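Local coordinates for protein esterase D (Lactobacillus rhamnosus, PDB 3DKR) that probably hydrolyses carboxylic esters, as an alpha/beta hydrolase with a predicted serine-histidine-aspartate catalytic triad, at residues P15-G20 and Y50-L56; H29-G33 and G59-V63; I105-K109 and F172-V176; V135-L139 and I158-L162; Q185-I189 and D240-F244. Residues are numbered along the deposited sequence.

Contact 1: P15-G20 and Y50-L56; sequences PFEYEG and YGVYVPL
The ring of Phe16 lies over the side chain of Val54. Val54 CG2 sits 3.9 Å from the centroid of the Phe16 ring, a CH-pi contact over the face, and 3.6 Å from Phe16 CZ. A p rotamer at Phe16 brings the ring end back toward its neighbour. Strands 16-18 and 51-54 are extended and antiparallel, with their axes 4.6 Å apart at 174°. Phe16 and Val54 form a hydrogen-bonded pair: Phe16 N to Val54 O is 3.1 Å, and Val54 N to Phe16 O is 2.9 Å. Tyr18 and Val52 form the next one, with Tyr18 N to Val52 O at 2.8 Å and Val52 N to Tyr18 O at 2.9 Å. This is the antiparallel edge of an otherwise parallel alpha/beta-hydrolase sheet. Strand 16-18 is outermost, and strand 51-54 bonds on its other side to strand 23-28. Between the two pairs, Glu17 faces Tyr53 in a non-hydrogen-bonded pair, CA atoms 4.5 Å apart. Both side chains are t and lie on the opposite face from Phe16, Val54, Tyr18 and Val52. Glu17 CB is 4.0 Å from Tyr53 CD1, and its carboxylate reaches Lys91 and His87. At the far end Gly20 passes Gly51 with CA atoms 3.7 Å apart. A water there donates to Glu19 O (3.0 Å) and Tyr50 O (2.8 Å). At the near end Pro15 CD packs 4.1 Å from Leu56 CB.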
# COMPACT_ATOMS: atom_id res chain seq x y z
N PRO A 15 12.62 -7.04 3.30
CA PRO A 15 12.44 -5.59 3.43
C PRO A 15 13.72 -4.94 2.93
O PRO A 15 14.78 -5.56 2.99
CB PRO A 15 12.29 -5.37 4.94
CG PRO A 15 12.83 -6.61 5.56
CD PRO A 15 12.65 -7.71 4.60
N PHE A 16 13.64 -3.70 2.44
CA PHE A 16 14.86 -3.02 1.98
C PHE A 16 14.81 -1.52 2.20
O PHE A 16 13.74 -0.95 2.40
CB PHE A 16 15.20 -3.36 0.53
CG PHE A 16 14.23 -2.82 -0.51
CD1 PHE A 16 13.09 -3.53 -0.87
CD2 PHE A 16 14.50 -1.63 -1.17
CE1 PHE A 16 12.22 -3.05 -1.84
CE2 PHE A 16 13.65 -1.15 -2.13
CZ PHE A 16 12.51 -1.87 -2.47
N GLU A 17 15.98 -0.91 2.19
CA GLU A 17 16.11 0.50 2.55
C GLU A 17 17.19 1.15 1.74
O GLU A 17 18.29 0.61 1.60
CB GLU A 17 16.43 0.68 4.03
CG GLU A 17 16.51 2.16 4.45
CD GLU A 17 16.47 2.41 5.95
OE1 GLU A 17 16.46 1.44 6.75
OE2 GLU A 17 16.43 3.60 6.33
N TYR A 18 16.88 2.33 1.21
CA TYR A 18 17.85 3.18 0.56
C TYR A 18 18.08 4.41 1.40
O TYR A 18 17.12 5.09 1.81
CB TYR A 18 17.34 3.64 -0.80
CG TYR A 18 17.00 2.55 -1.77
CD1 TYR A 18 17.66 1.32 -1.74
CD2 TYR A 18 16.04 2.76 -2.76
CE1 TYR A 18 17.33 0.31 -2.67
CE2 TYR A 18 15.72 1.77 -3.67
CZ TYR A 18 16.36 0.55 -3.61
OH TYR A 18 16.04 -0.44 -4.54
N GLU A 19 19.35 4.73 1.61
CA GLU A 19 19.69 5.94 2.38
C GLU A 19 19.47 7.17 1.55
O GLU A 19 19.73 7.18 0.36
CB GLU A 19 21.13 5.89 2.85
CG GLU A 19 21.48 4.66 3.66
CD GLU A 19 20.55 4.42 4.82
OE1 GLU A 19 20.29 5.38 5.61
OE2 GLU A 19 20.05 3.27 4.95
N GLY A 20 19.00 8.24 2.20
CA GLY A 20 18.88 9.53 1.56
C GLY A 20 19.55 10.62 2.38
O GLY A 20 20.49 10.35 3.14
N TYR A 50 15.82 10.61 -2.87
CA TYR A 50 15.04 10.32 -1.67
C TYR A 50 15.53 9.06 -0.97
O TYR A 50 15.93 8.10 -1.63
CB TYR A 50 13.58 10.13 -2.05
CG TYR A 50 12.93 11.39 -2.55
CD1 TYR A 50 12.53 12.38 -1.66
CD2 TYR A 50 12.70 11.59 -3.90
CE1 TYR A 50 11.93 13.55 -2.13
CE2 TYR A 50 12.08 12.74 -4.37
CZ TYR A 50 11.71 13.72 -3.48
OH TYR A 50 11.11 14.86 -3.96
N GLY A 51 15.46 9.06 0.36
CA GLY A 51 15.61 7.82 1.14
C GLY A 51 14.31 7.05 1.02
O GLY A 51 13.24 7.65 0.86
N VAL A 52 14.38 5.71 1.11
CA VAL A 52 13.20 4.89 0.90
C VAL A 52 13.26 3.69 1.85
O VAL A 52 14.33 3.16 2.06
CB VAL A 52 13.08 4.36 -0.56
CG1 VAL A 52 11.73 3.68 -0.76
CG2 VAL A 52 13.29 5.49 -1.57
N TYR A 53 12.12 3.31 2.41
CA TYR A 53 12.03 2.13 3.27
C TYR A 53 10.79 1.34 2.91
O TYR A 53 9.71 1.91 2.88
CB TYR A 53 11.99 2.52 4.73
CG TYR A 53 11.95 1.37 5.71
CD1 TYR A 53 12.79 0.28 5.58
CD2 TYR A 53 11.09 1.40 6.80
CE1 TYR A 53 12.75 -0.76 6.50
CE2 TYR A 53 11.07 0.38 7.72
CZ TYR A 53 11.90 -0.69 7.57
OH TYR A 53 11.87 -1.69 8.53
N VAL A 54 10.99 0.06 2.62
CA VAL A 54 9.94 -0.83 2.14
C VAL A 54 9.91 -2.06 3.04
O VAL A 54 10.66 -3.03 2.83
CB VAL A 54 10.18 -1.25 0.68
CG1 VAL A 54 8.96 -1.99 0.15
CG2 VAL A 54 10.50 -0.03 -0.18
N PRO A 55 9.07 -2.02 4.09
CA PRO A 55 8.98 -3.18 4.98
C PRO A 55 8.24 -4.35 4.36
O PRO A 55 7.56 -4.19 3.35
CB PRO A 55 8.20 -2.64 6.19
CG PRO A 55 7.39 -1.51 5.65
CD PRO A 55 8.23 -0.90 4.54
N LEU A 56 8.33 -5.51 5.01
CA LEU A 56 7.60 -6.71 4.62
C LEU A 56 6.51 -6.97 5.65
O LEU A 56 6.78 -7.06 6.85
CB LEU A 56 8.55 -7.90 4.60
CG LEU A 56 7.95 -9.27 4.39
CD1 LEU A 56 7.27 -9.41 3.05
CD2 LEU A 56 9.04 -10.36 4.59
O HOH W 1 18.61 8.24 -2.24

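Contact 2: H29-G33 and G59-V63; sequences HAYTG and GHGTV. With ACT (acetate ion), chain B.
His29 begins the loop after strand 23-28. Its p rotamer turns the edge of the ring to the face of His60, with centroids 5.2 Å apart and planes at 65°, an edge-to-face pair. The closest atoms are His29 CE1 and His60 CD2, at 3.7 Å. His29 ND1 also donates to Ala30 O (2.9 Å), and its NE2 bonds to the backbone of Phe57. Ala30 opens a type II beta turn that ends at Gly33, closed by Gly33 N to Ala30 O at 2.8 Å. Tyr31 N points out of the turn and donates to an acetate oxygen, ACT O, at 2.8 Å. That acetate is also held by the backbone N atoms of Ser101 and Leu102 and by His226 NE2. Ser101 and His226 are the predicted nucleophile and charge-relay histidine. The loop therefore borders the active site, and Tyr31 N lies where an alpha/beta hydrolase usually places an oxyanion-hole amide. The acetate probably comes from the crystallisation liquor. Thr32, at positive phi (69/-2), gives its N to His60 NE2 at 3.0 Å, while Thr32 OG1 donates to Tyr31 O at 2.6 Å. His60, an m rotamer, is held at its other nitrogen, ND1, by Ser58 O. Gly33 O lies 3.3 Å from His60 CD2. A water joins the segments here, donating to Gly33 O (2.8 Å) and accepting from Gly61 N (3.0 Å).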
# COMPACT_ATOMS: atom_id res chain seq x y z
N HIS A 29 3.24 -2.17 0.99
CA HIS A 29 2.90 -3.00 -0.17
C HIS A 29 1.46 -3.53 -0.20
O HIS A 29 0.63 -3.17 0.64
CB HIS A 29 3.96 -4.11 -0.36
CG HIS A 29 3.98 -5.18 0.69
ND1 HIS A 29 3.04 -6.19 0.76
CD2 HIS A 29 4.92 -5.47 1.63
CE1 HIS A 29 3.37 -7.03 1.73
NE2 HIS A 29 4.50 -6.61 2.27
N ALA A 30 1.18 -4.36 -1.20
CA ALA A 30 -0.16 -4.91 -1.45
C ALA A 30 -0.46 -6.19 -0.69
O ALA A 30 0.45 -6.92 -0.30
CB ALA A 30 -0.33 -5.17 -2.93
N TYR A 31 -1.75 -6.47 -0.52
CA TYR A 31 -2.19 -7.76 0.01
C TYR A 31 -1.81 -8.84 -1.00
O TYR A 31 -2.08 -8.71 -2.19
CB TYR A 31 -3.69 -7.72 0.19
CG TYR A 31 -4.31 -8.92 0.85
CD1 TYR A 31 -3.88 -9.37 2.08
CD2 TYR A 31 -5.41 -9.55 0.27
CE1 TYR A 31 -4.48 -10.46 2.70
CE2 TYR A 31 -6.02 -10.63 0.87
CZ TYR A 31 -5.57 -11.08 2.09
OH TYR A 31 -6.19 -12.15 2.71
N THR A 32 -1.19 -9.91 -0.48
CA THR A 32 -0.50 -10.96 -1.25
C THR A 32 0.77 -10.49 -1.95
O THR A 32 1.48 -11.28 -2.58
CB THR A 32 -1.41 -11.69 -2.29
OG1 THR A 32 -1.59 -10.89 -3.47
CG2 THR A 32 -2.74 -12.08 -1.68
N GLY A 33 1.09 -9.20 -1.82
CA GLY A 33 2.30 -8.65 -2.42
C GLY A 33 3.50 -8.80 -1.53
O GLY A 33 3.58 -9.69 -0.67
N GLY A 59 3.52 -12.58 7.32
CA GLY A 59 2.80 -13.61 6.60
C GLY A 59 3.05 -13.57 5.11
O GLY A 59 2.76 -14.53 4.41
N HIS A 60 3.55 -12.44 4.60
CA HIS A 60 3.83 -12.29 3.18
C HIS A 60 5.26 -12.70 2.86
O HIS A 60 6.11 -12.84 3.75
CB HIS A 60 3.60 -10.83 2.75
CG HIS A 60 2.15 -10.42 2.73
ND1 HIS A 60 1.40 -10.26 3.88
CD2 HIS A 60 1.33 -10.14 1.70
CE1 HIS A 60 0.17 -9.90 3.54
NE2 HIS A 60 0.10 -9.81 2.23
N GLY A 61 5.55 -12.87 1.58
CA GLY A 61 6.93 -13.13 1.15
C GLY A 61 7.45 -14.52 1.51
O GLY A 61 8.67 -14.74 1.58
N THR A 62 6.56 -15.48 1.73
CA THR A 62 7.01 -16.86 1.96
C THR A 62 6.50 -17.79 0.88
O THR A 62 5.65 -17.43 0.06
CB THR A 62 6.55 -17.42 3.32
OG1 THR A 62 5.19 -17.86 3.22
CG2 THR A 62 6.73 -16.41 4.44
N VAL A 63 6.99 -19.02 0.93
CA VAL A 63 6.62 -20.06 -0.03
C VAL A 63 5.20 -20.60 0.23
O VAL A 63 4.63 -21.28 -0.62
CB VAL A 63 7.68 -21.21 0.02
CG1 VAL A 63 7.54 -22.04 1.29
CG2 VAL A 63 7.57 -22.08 -1.22
C ACT B . -3.51 -4.42 -2.77
O ACT B . -3.34 -4.40 -1.51
OXT ACT B . -3.16 -3.41 -3.45
CH3 ACT B . -4.11 -5.61 -3.46
O HOH W 2 3.31 -12.42 -0.31

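Contact 3: I105-K109 and F172-V176; sequences IFAMK and FATTV
Phe172, a t rotamer, points from helix 172-176 toward helix 105-109. The edge of the Phe106 ring approaches the face of the Phe172 ring in an offset edge-to-face pair, with centroids 5.3 Å apart and planes at 69°. Phe106 CE1 and Phe172 CE2 are 3.5 Å apart. The Phe172 ring also meets Ile105, with CD2 3.8 Å from Ile105 CG2, and Lys109, with CZ 3.5 Å from Lys109 CD. Ala173 comes next, its CB 3.8 Å from Ile105 CD1. The CA atoms of Ala173 and Ile105 are 6.1 Å apart. The axes of the two short helical segments run 9.8 Å apart and cross at 34°, in roughly the same direction. Helix 101-113 starts at Ser101, the predicted nucleophile, and is thus the helix that follows the nucleophile elbow of the alpha/beta-hydrolase fold. The second half of helix 155-178 packs on it. Thr175 CG2 lies 4.2 Å from Lys109 NZ at the exposed border. Val176, one turn after Phe172, fits against Ile105, Met108 and Lys109: Val176 CG2 is 3.8 Å from Ile105 CG2 and 3.7 Å from Lys109 CB, while Val176 CG1 is 4.0 Å from Met108 CB. No direct hydrogen bond joins the segments. A water accepts from Lys109 NZ (2.8 Å) and donates to Phe172 O (3.1 Å). Trp78 takes a cation-pi contact from Lys109 and also meets the Phe172 ring.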
# COMPACT_ATOMS: atom_id res chain seq x y z
N ILE A 105 -4.33 1.71 3.32
CA ILE A 105 -5.18 1.82 4.51
C ILE A 105 -4.30 2.30 5.65
O ILE A 105 -4.66 3.22 6.38
CB ILE A 105 -5.82 0.46 4.88
CG1 ILE A 105 -6.82 0.03 3.82
CG2 ILE A 105 -6.53 0.51 6.27
CD1 ILE A 105 -7.16 -1.47 3.90
N PHE A 106 -3.12 1.69 5.80
CA PHE A 106 -2.22 2.04 6.89
C PHE A 106 -1.56 3.41 6.66
O PHE A 106 -1.34 4.15 7.61
CB PHE A 106 -1.18 0.95 7.10
CG PHE A 106 -1.81 -0.41 7.29
CD1 PHE A 106 -2.78 -0.60 8.26
CD2 PHE A 106 -1.47 -1.48 6.47
CE1 PHE A 106 -3.38 -1.85 8.44
CE2 PHE A 106 -2.06 -2.72 6.64
CZ PHE A 106 -3.02 -2.90 7.61
N ALA A 107 -1.28 3.76 5.40
CA ALA A 107 -0.76 5.10 5.09
C ALA A 107 -1.73 6.17 5.54
O ALA A 107 -1.34 7.17 6.15
CB ALA A 107 -0.48 5.27 3.60
N MET A 108 -3.01 5.95 5.27
CA MET A 108 -4.03 6.93 5.66
C MET A 108 -4.17 6.95 7.18
O MET A 108 -4.30 8.04 7.76
CB MET A 108 -5.35 6.66 4.96
CG MET A 108 -5.31 6.86 3.45
SD MET A 108 -4.58 8.43 2.87
CE MET A 108 -5.51 9.61 3.85
N LYS A 109 -4.13 5.80 7.84
CA LYS A 109 -4.25 5.79 9.30
C LYS A 109 -3.03 6.48 9.94
O LYS A 109 -3.15 7.14 10.97
CB LYS A 109 -4.43 4.38 9.86
CG LYS A 109 -4.94 4.36 11.28
CD LYS A 109 -5.13 2.94 11.79
CE LYS A 109 -5.70 2.91 13.20
NZ LYS A 109 -7.16 3.21 13.25
N PHE A 172 -11.14 -3.07 9.69
CA PHE A 172 -10.07 -2.13 10.05
C PHE A 172 -10.16 -0.90 9.16
O PHE A 172 -10.00 0.24 9.60
CB PHE A 172 -8.73 -2.83 9.87
CG PHE A 172 -7.56 -2.04 10.40
CD1 PHE A 172 -7.02 -2.32 11.65
CD2 PHE A 172 -7.01 -1.02 9.66
CE1 PHE A 172 -5.96 -1.57 12.14
CE2 PHE A 172 -5.94 -0.29 10.15
CZ PHE A 172 -5.43 -0.56 11.37
N ALA A 173 -10.40 -1.15 7.88
CA ALA A 173 -10.50 -0.08 6.89
C ALA A 173 -11.70 0.85 7.13
O ALA A 173 -11.60 2.06 6.89
CB ALA A 173 -10.55 -0.68 5.47
N THR A 174 -12.83 0.31 7.58
CA THR A 174 -13.98 1.18 7.84
C THR A 174 -13.66 2.18 8.96
O THR A 174 -14.09 3.33 8.93
CB THR A 174 -15.28 0.41 8.19
OG1 THR A 174 -15.12 -0.39 9.37
CG2 THR A 174 -15.74 -0.47 7.00
N THR A 175 -12.87 1.75 9.94
CA THR A 175 -12.51 2.66 11.04
C THR A 175 -11.59 3.76 10.52
O THR A 175 -11.77 4.94 10.84
CB THR A 175 -11.86 1.90 12.16
OG1 THR A 175 -12.83 0.97 12.68
CG2 THR A 175 -11.37 2.85 13.26
N VAL A 176 -10.61 3.38 9.70
CA VAL A 176 -9.77 4.37 9.05
C VAL A 176 -10.60 5.34 8.22
O VAL A 176 -10.39 6.56 8.29
CB VAL A 176 -8.67 3.69 8.18
CG1 VAL A 176 -7.86 4.75 7.40
CG2 VAL A 176 -7.75 2.86 9.06
O HOH W 3 -8.53 0.96 12.23

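Contact 4: V135-L139 and I158-L162; sequences VPGFL and ILAYL. With ACT (acetate ion), chain C.
This is an apolar helix-helix contact between helices 134-149 and 155-178, in the helical insertion that follows strand 119-122 of the alpha/beta-hydrolase fold. Such an insertion forms the cap, or lid, in many relatives. The axes of the two short segments are 11.5 Å apart, and their directions make an angle of 133°. Val135 lies nearest Leu162, with CA atoms 7.6 Å apart, and Leu139 nearest Ile158, at 7.5 Å. The wide spacing is filled by large side chains, and no hydrogen bond crosses between the segments. Phe138, a t rotamer, points at the other helix. Its CB is 3.6 Å from Leu162 CD2. Leu162 CD1 lies 4.3 Å from the centroid of the Phe138 ring, a CH-pi contact over the face. Ile158 CG2 is shared: it is 3.9 Å from Phe138 CD2 and 3.6 Å from Leu139 CD2. Towards the border Val135 CG2 meets Leu162 CD2 at 4.1 Å, and Leu139 CD1 meets Leu159 CD2 at 4.4 Å. Val135 N donates to an acetate oxygen, ACT O, at 2.8 Å. This acetate, probably from the crystallisation liquor, is also bound by Leu134 N and His132. Helix 66-71 packs against the pair through Leu69, which touches Phe138 and Leu162, and the loop after strand 23-28 reaches them, Thr32 touching Phe138 and Tyr31 touching Leu162.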
# COMPACT_ATOMS: atom_id res chain seq x y z
N VAL A 135 -10.83 -12.25 -4.01
CA VAL A 135 -10.86 -13.69 -3.80
C VAL A 135 -10.31 -14.45 -5.00
O VAL A 135 -9.43 -15.30 -4.84
CB VAL A 135 -12.25 -14.21 -3.40
CG1 VAL A 135 -12.26 -15.73 -3.42
CG2 VAL A 135 -12.62 -13.71 -2.00
N PRO A 136 -10.80 -14.16 -6.21
CA PRO A 136 -10.18 -14.85 -7.36
C PRO A 136 -8.69 -14.54 -7.49
O PRO A 136 -7.89 -15.43 -7.80
CB PRO A 136 -10.98 -14.32 -8.56
CG PRO A 136 -12.24 -13.82 -7.98
CD PRO A 136 -11.89 -13.27 -6.64
N GLY A 137 -8.32 -13.29 -7.22
CA GLY A 137 -6.92 -12.90 -7.22
C GLY A 137 -6.08 -13.73 -6.25
O GLY A 137 -5.00 -14.19 -6.60
N PHE A 138 -6.58 -13.91 -5.03
CA PHE A 138 -5.85 -14.66 -4.01
C PHE A 138 -5.72 -16.11 -4.44
O PHE A 138 -4.65 -16.68 -4.38
CB PHE A 138 -6.54 -14.58 -2.64
CG PHE A 138 -5.68 -15.04 -1.50
CD1 PHE A 138 -5.13 -14.13 -0.60
CD2 PHE A 138 -5.37 -16.39 -1.33
CE1 PHE A 138 -4.33 -14.55 0.44
CE2 PHE A 138 -4.56 -16.81 -0.29
CZ PHE A 138 -4.04 -15.89 0.60
N LEU A 139 -6.83 -16.70 -4.89
CA LEU A 139 -6.81 -18.09 -5.33
C LEU A 139 -5.80 -18.30 -6.47
O LEU A 139 -5.06 -19.29 -6.48
CB LEU A 139 -8.22 -18.57 -5.73
CG LEU A 139 -9.20 -18.67 -4.56
CD1 LEU A 139 -10.68 -18.70 -5.03
CD2 LEU A 139 -8.89 -19.88 -3.70
N ILE A 158 -7.74 -22.25 1.87
CA ILE A 158 -7.87 -20.83 1.53
C ILE A 158 -9.31 -20.35 1.79
O ILE A 158 -9.52 -19.33 2.47
CB ILE A 158 -7.45 -20.55 0.08
CG1 ILE A 158 -5.94 -20.70 -0.06
CG2 ILE A 158 -7.91 -19.14 -0.35
CD1 ILE A 158 -5.45 -20.58 -1.47
N LEU A 159 -10.30 -21.10 1.31
CA LEU A 159 -11.71 -20.72 1.49
C LEU A 159 -12.13 -20.71 2.96
O LEU A 159 -13.07 -19.99 3.33
CB LEU A 159 -12.64 -21.62 0.68
CG LEU A 159 -12.55 -21.53 -0.84
CD1 LEU A 159 -13.64 -22.39 -1.48
CD2 LEU A 159 -12.64 -20.09 -1.34
N ALA A 160 -11.46 -21.50 3.78
CA ALA A 160 -11.73 -21.56 5.21
C ALA A 160 -11.28 -20.31 5.95
O ALA A 160 -11.89 -19.93 6.94
CB ALA A 160 -11.05 -22.77 5.82
N TYR A 161 -10.19 -19.69 5.49
CA TYR A 161 -9.59 -18.54 6.19
C TYR A 161 -9.81 -17.20 5.47
O TYR A 161 -9.86 -16.15 6.13
CB TYR A 161 -8.08 -18.72 6.29
CG TYR A 161 -7.53 -19.65 7.35
CD1 TYR A 161 -7.46 -19.26 8.68
CD2 TYR A 161 -6.99 -20.88 6.99
CE1 TYR A 161 -6.91 -20.11 9.66
CE2 TYR A 161 -6.44 -21.73 7.95
CZ TYR A 161 -6.40 -21.34 9.28
OH TYR A 161 -5.85 -22.18 10.22
N LEU A 162 -9.88 -17.22 4.14
CA LEU A 162 -9.81 -15.97 3.36
C LEU A 162 -10.99 -15.02 3.62
O LEU A 162 -10.79 -13.82 3.81
CB LEU A 162 -9.65 -16.27 1.87
CG LEU A 162 -9.57 -15.08 0.90
CD1 LEU A 162 -8.49 -14.09 1.35
CD2 LEU A 162 -9.30 -15.60 -0.50
C ACT C . -13.88 -10.52 -3.19
O ACT C . -13.50 -11.32 -4.07
OXT ACT C . -12.99 -9.79 -2.69
CH3 ACT C . -15.31 -10.46 -2.73

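Contact 5: Q185-I189 and D240-F244; sequences QPTFI and DVIAF
Strand 187-189 is extended, and helix 240-244 runs almost antiparallel to it, with axes 9.9 Å apart at 168°. The nearest CA atoms are those of Phe188 and Phe244, at 7.2 Å. Both side chains are t and point at the opposite segment. The edge of the Phe188 ring meets the face of the Phe244 ring, with centroids 5.5 Å apart and planes at 69°. Phe188 CB lies almost on the normal of the Phe244 ring, 3.7 Å from its centroid. Val241 CG2 covers a face of the Phe188 ring, 4.1 Å from its centroid. Phe244 CZ reaches 4.0 Å from Pro186 CB. Phe188 CE1 lies 3.9 Å from Asp240 CB, whose carboxylate bonds to Tyr221. Here the C-terminal helix packs on the central sheet of the alpha/beta-hydrolase fold. With no hydrogen bond between the segments, the contact rests on aromatic and apolar packing, including CH-pi contacts.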
# COMPACT_ATOMS: atom_id res chain seq x y z
N GLN A 185 -2.75 16.75 6.44
CA GLN A 185 -1.64 16.80 5.51
C GLN A 185 -2.10 16.78 4.06
O GLN A 185 -3.16 16.22 3.76
CB GLN A 185 -0.70 15.60 5.69
CG GLN A 185 -0.05 15.48 7.05
CD GLN A 185 -0.81 14.58 8.01
OE1 GLN A 185 -2.02 14.42 7.89
NE2 GLN A 185 -0.08 13.99 8.96
N PRO A 186 -1.27 17.32 3.16
CA PRO A 186 -1.45 17.05 1.75
C PRO A 186 -1.56 15.54 1.51
O PRO A 186 -0.77 14.77 2.08
CB PRO A 186 -0.18 17.61 1.11
CG PRO A 186 0.28 18.65 2.07
CD PRO A 186 -0.10 18.19 3.41
N THR A 187 -2.53 15.14 0.69
CA THR A 187 -2.76 13.72 0.39
C THR A 187 -2.75 13.45 -1.11
O THR A 187 -3.39 14.16 -1.89
CB THR A 187 -4.09 13.26 0.98
OG1 THR A 187 -4.11 13.54 2.38
CG2 THR A 187 -4.33 11.77 0.75
N PHE A 188 -2.03 12.40 -1.48
CA PHE A 188 -1.91 11.94 -2.85
C PHE A 188 -2.85 10.76 -3.06
O PHE A 188 -2.91 9.85 -2.23
CB PHE A 188 -0.47 11.48 -3.13
CG PHE A 188 -0.24 11.03 -4.54
CD1 PHE A 188 0.18 11.94 -5.51
CD2 PHE A 188 -0.48 9.72 -4.92
CE1 PHE A 188 0.38 11.53 -6.83
CE2 PHE A 188 -0.27 9.32 -6.23
CZ PHE A 188 0.15 10.23 -7.19
N ILE A 189 -3.58 10.78 -4.17
CA ILE A 189 -4.45 9.65 -4.54
C ILE A 189 -4.20 9.25 -5.98
O ILE A 189 -4.41 10.05 -6.89
CB ILE A 189 -5.95 9.97 -4.37
CG1 ILE A 189 -6.25 10.37 -2.93
CG2 ILE A 189 -6.78 8.75 -4.82
CD1 ILE A 189 -7.71 10.83 -2.66
N ASP A 240 4.35 11.72 -11.00
CA ASP A 240 3.30 12.40 -10.24
C ASP A 240 3.63 12.45 -8.74
O ASP A 240 3.44 13.47 -8.08
CB ASP A 240 1.95 11.71 -10.44
CG ASP A 240 1.43 11.82 -11.88
OD1 ASP A 240 1.85 12.77 -12.60
OD2 ASP A 240 0.60 10.98 -12.28
N VAL A 241 4.13 11.33 -8.21
CA VAL A 241 4.49 11.26 -6.79
C VAL A 241 5.65 12.20 -6.45
O VAL A 241 5.66 12.89 -5.43
CB VAL A 241 4.85 9.80 -6.40
CG1 VAL A 241 5.52 9.74 -5.00
CG2 VAL A 241 3.59 8.90 -6.49
N ILE A 242 6.64 12.22 -7.33
CA ILE A 242 7.79 13.09 -7.14
C ILE A 242 7.35 14.55 -7.21
O ILE A 242 7.75 15.35 -6.37
CB ILE A 242 8.91 12.72 -8.13
CG1 ILE A 242 9.48 11.35 -7.75
CG2 ILE A 242 10.01 13.77 -8.10
CD1 ILE A 242 10.45 10.76 -8.76
N ALA A 243 6.49 14.88 -8.17
CA ALA A 243 5.95 16.26 -8.24
C ALA A 243 5.22 16.65 -6.95
O ALA A 243 5.36 17.77 -6.43
CB ALA A 243 5.03 16.40 -9.42
N PHE A 244 4.45 15.71 -6.41
CA PHE A 244 3.70 15.90 -5.17
C PHE A 244 4.62 16.23 -4.01
O PHE A 244 4.37 17.16 -3.23
CB PHE A 244 2.86 14.64 -4.91
CG PHE A 244 2.18 14.61 -3.58
CD1 PHE A 244 0.96 15.28 -3.37
CD2 PHE A 244 2.70 13.87 -2.53
CE1 PHE A 244 0.33 15.22 -2.15
CE2 PHE A 244 2.06 13.82 -1.30
CZ PHE A 244 0.88 14.48 -1.11

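Overall arrangement
The contacts run from the edge of the central sheet to the helical insertion that probably forms its cap. Contacts 1 and 5 both reach the seven-stranded sheet, with centres about 18 Å apart. Contact 1 pairs strand 16-18, at one edge of the sheet, with strand 51-54, and contact 5 sets helix 234-246 on strand 187-192. Contacts 1 and 2 alternate along the chain and touch where Pro55 and Leu56 meet His29. Contact 2 in turn touches contact 4, through Tyr31 and Thr32 against Phe138 and Leu162. Contacts 3 and 4 share helix 155-178, with centres about 22 Å apart, and contact 4 falls between the segments of contact 3. This long helix thus links this insertion to the helix after the predicted nucleophile.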